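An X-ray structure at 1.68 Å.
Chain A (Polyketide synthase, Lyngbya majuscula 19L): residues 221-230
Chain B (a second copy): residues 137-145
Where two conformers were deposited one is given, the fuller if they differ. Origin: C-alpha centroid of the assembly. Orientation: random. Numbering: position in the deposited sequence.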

# COMPACT_ATOMS: atom_id res chain seq x y z
N SER A 221 -2.09 9.07 14.53
CA SER A 221 -3.05 10.15 14.65
C SER A 221 -4.40 9.78 14.03
O SER A 221 -5.44 10.13 14.58
N GLN A 222 -4.40 9.04 12.92
CA GLN A 222 -5.66 8.47 12.42
C GLN A 222 -6.28 7.49 13.43
O GLN A 222 -7.49 7.50 13.64
N TYR A 223 -5.45 6.65 14.04
CA TYR A 223 -5.90 5.64 15.00
C TYR A 223 -6.53 6.23 16.27
O TYR A 223 -7.62 5.84 16.65
N LEU A 224 -5.86 7.18 16.91
CA LEU A 224 -6.45 7.86 18.06
C LEU A 224 -7.74 8.63 17.74
O LEU A 224 -8.68 8.60 18.55
N GLU A 225 -7.80 9.27 16.56
CA GLU A 225 -9.01 9.94 16.09
C GLU A 225 -10.14 8.93 16.01
O GLU A 225 -11.24 9.17 16.48
N MET A 226 -9.84 7.80 15.37
CA MET A 226 -10.82 6.75 15.18
C MET A 226 -11.42 6.22 16.46
O MET A 226 -12.64 6.08 16.58
N LEU A 227 -10.55 5.90 17.41
CA LEU A 227 -10.99 5.33 18.68
C LEU A 227 -12.05 6.25 19.30
O LEU A 227 -13.17 5.81 19.58
N LYS A 228 -11.74 7.53 19.42
CA LYS A 228 -12.73 8.45 20.03
C LYS A 228 -13.99 8.72 19.20
O LYS A 228 -15.02 9.10 19.76
N SER A 229 -13.93 8.43 17.90
CA SER A 229 -14.98 8.74 16.92
C SER A 229 -16.05 7.67 16.81
O SER A 229 -17.14 7.91 16.28
N ILE A 230 -15.73 6.47 17.29
CA ILE A 230 -16.63 5.32 17.13
C ILE A 230 -18.00 5.65 17.68
O ILE A 230 -18.13 6.05 18.82
N LYS B 137 -7.08 19.95 12.08
CA LYS B 137 -8.45 19.49 12.23
C LYS B 137 -8.52 17.98 11.97
O LYS B 137 -7.87 17.46 11.05
N GLU B 138 -9.30 17.28 12.78
CA GLU B 138 -9.44 15.84 12.61
C GLU B 138 -10.30 15.55 11.38
O GLU B 138 -11.46 15.95 11.30
N SER B 139 -9.69 14.90 10.39
CA SER B 139 -10.42 14.54 9.17
C SER B 139 -10.07 13.11 8.75
O SER B 139 -10.43 12.69 7.66
N ALA B 140 -9.40 12.37 9.62
CA ALA B 140 -8.85 11.08 9.20
C ALA B 140 -9.91 10.00 8.97
O ALA B 140 -9.74 9.17 8.07
N VAL B 141 -10.99 10.03 9.76
CA VAL B 141 -12.15 9.16 9.51
C VAL B 141 -12.78 9.52 8.16
O VAL B 141 -13.04 8.64 7.33
N ASN B 142 -13.00 10.81 7.91
CA ASN B 142 -13.58 11.20 6.63
C ASN B 142 -12.66 10.80 5.48
O ASN B 142 -13.14 10.38 4.42
N GLN B 143 -11.34 10.95 5.69
CA GLN B 143 -10.37 10.65 4.63
C GLN B 143 -10.39 9.17 4.29
O GLN B 143 -10.35 8.81 3.12
N LEU B 144 -10.45 8.32 5.31
CA LEU B 144 -10.50 6.88 5.07
C LEU B 144 -11.82 6.48 4.40
O LEU B 144 -11.84 5.61 3.53
N THR B 145 -12.91 7.12 4.79
CA THR B 145 -14.21 6.83 4.16
C THR B 145 -14.17 7.15 2.66
O THR B 145 -14.54 6.32 1.81

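Helix 221-229 of chain A crosses the start of helix 140-145 of the second copy almost at right angles, at 99°. Ser A221 (chi1 p) makes no contact with the chain B stretch.

Gln A222 is buried. Its CA-to-CB bond points sideways, but the t, t side chain with chi3 at 70° brings the amide across. Gln A222 NE2 donates a hydrogen bond to Ala B140 O at 3.2 Å, and Gln A222 CG lies 3.6 Å from Ala B140 CB. Gln A222 OE1 is satisfied elsewhere in the structure. Tyr A223 points away, and the end of Leu A224 leads away.

Glu A225 points toward chain B with chi1 m and chi2 t. Its carboxylate meets the backbone where the chain B helix begins. Glu A225 OE2 accepts a hydrogen bond from Ala B140 N at 3.1 Å. Ser B139 N is served differently: water 1 accepts from it at 2.9 Å and donates to Glu A225 OE1 at 2.7 Å. One carboxylate thus engages two successive backbone amides, one directly and one through water. The Ser B139 side chain points away and makes no capping bond; Ser B139 OG accepts from Gln B143 NE2 at 3.2 Å.

Met A226 starts sideways, with chi1 off-well at -97° and chi2 and chi3 both t. Met A226 CG packs 3.8 Å from CG2 of Val B141 (chi1 t). Met A226 CE reaches CD2 of Leu B144 (t, p) at 3.3 Å, a tight apolar contact.

Lys A228 (p, t, t, p) is exposed. Lys A228 NZ forms a salt bridge with OE1 of Glu B138 (m, t) at 3.0 Å. Ser A229 (chi1 p) points toward chain B. Ser A229 OG donates to Met A226 O at 2.9 Å and lies 3.5 Å from Val B141 CG2.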

# COMPACT_ATOMS: atom_id res chain seq x y z
CB SER A 221 -2.51 11.45 14.05
OG SER A 221 -2.45 11.38 12.63
CB GLN A 222 -5.46 7.79 11.05
CG GLN A 222 -6.76 7.21 10.48
CD GLN A 222 -6.57 6.62 9.11
OE1 GLN A 222 -5.94 5.58 8.97
NE2 GLN A 222 -7.11 7.28 8.08
CB TYR A 223 -4.73 4.72 15.34
CG TYR A 223 -5.07 3.42 16.03
CD1 TYR A 223 -6.36 2.89 16.05
CD2 TYR A 223 -4.06 2.68 16.62
CE1 TYR A 223 -6.63 1.68 16.68
CE2 TYR A 223 -4.32 1.47 17.25
CZ TYR A 223 -5.60 0.97 17.29
OH TYR A 223 -5.81 -0.24 17.92
CB LEU A 224 -5.41 8.74 18.76
CG LEU A 224 -4.37 7.93 19.53
CD1 LEU A 224 -3.24 8.84 19.99
CD2 LEU A 224 -5.00 7.18 20.71
CB GLU A 225 -8.81 10.56 14.70
CG GLU A 225 -7.91 11.76 14.66
CD GLU A 225 -7.85 12.42 13.29
OE1 GLU A 225 -6.74 12.81 12.85
OE2 GLU A 225 -8.92 12.55 12.65
CB MET A 226 -10.19 5.58 14.45
CG MET A 226 -10.47 5.62 13.00
SD MET A 226 -9.34 4.42 12.34
CE MET A 226 -9.39 4.91 10.63
CB LEU A 227 -9.79 5.08 19.62
CG LEU A 227 -8.72 4.06 19.19
CD1 LEU A 227 -7.65 3.85 20.26
CD2 LEU A 227 -9.34 2.73 18.82
CB LYS A 228 -12.07 9.73 20.58
CG LYS A 228 -11.46 10.69 19.59
CD LYS A 228 -11.07 11.97 20.34
CE LYS A 228 -10.90 13.17 19.43
NZ LYS A 228 -12.20 13.75 18.99
CB SER A 229 -14.35 8.89 15.52
OG SER A 229 -14.30 7.64 14.83
CB ILE A 230 -16.04 4.02 17.76
CG1 ILE A 230 -14.77 3.60 17.01
CG2 ILE A 230 -17.05 2.84 17.69
CD1 ILE A 230 -15.03 3.14 15.59
CB LYS B 137 -9.41 20.24 11.31
CG LYS B 137 -9.56 21.73 11.65
CD LYS B 137 -10.21 22.52 10.52
CE LYS B 137 -11.58 21.97 10.13
NZ LYS B 137 -12.03 22.52 8.81
CB GLU B 138 -10.00 15.19 13.88
CG GLU B 138 -8.98 15.20 15.02
CD GLU B 138 -9.56 14.90 16.39
OE1 GLU B 138 -10.80 14.77 16.51
OE2 GLU B 138 -8.77 14.77 17.35
CB SER B 139 -10.15 15.54 8.04
OG SER B 139 -8.79 15.49 7.64
CB ALA B 140 -7.79 10.61 10.16
CB VAL B 141 -13.18 9.21 10.65
CG1 VAL B 141 -14.45 8.46 10.27
CG2 VAL B 141 -12.59 8.63 11.95
CB ASN B 142 -13.87 12.71 6.58
CG ASN B 142 -15.05 13.12 7.46
OD1 ASN B 142 -15.92 12.31 7.77
ND2 ASN B 142 -15.07 14.39 7.85
CB GLN B 143 -8.94 11.04 5.02
CG GLN B 143 -8.63 12.53 4.90
CD GLN B 143 -7.14 12.80 5.10
OE1 GLN B 143 -6.31 12.40 4.29
NE2 GLN B 143 -6.81 13.49 6.18
CB LEU B 144 -10.29 6.09 6.36
CG LEU B 144 -10.28 4.56 6.20
CD1 LEU B 144 -9.14 4.14 5.27
CD2 LEU B 144 -10.11 3.95 7.56
CB THR B 145 -15.37 7.60 4.83
OG1 THR B 145 -15.41 7.29 6.23
CG2 THR B 145 -16.69 7.20 4.22
O HOH W 1 -6.89 14.42 10.63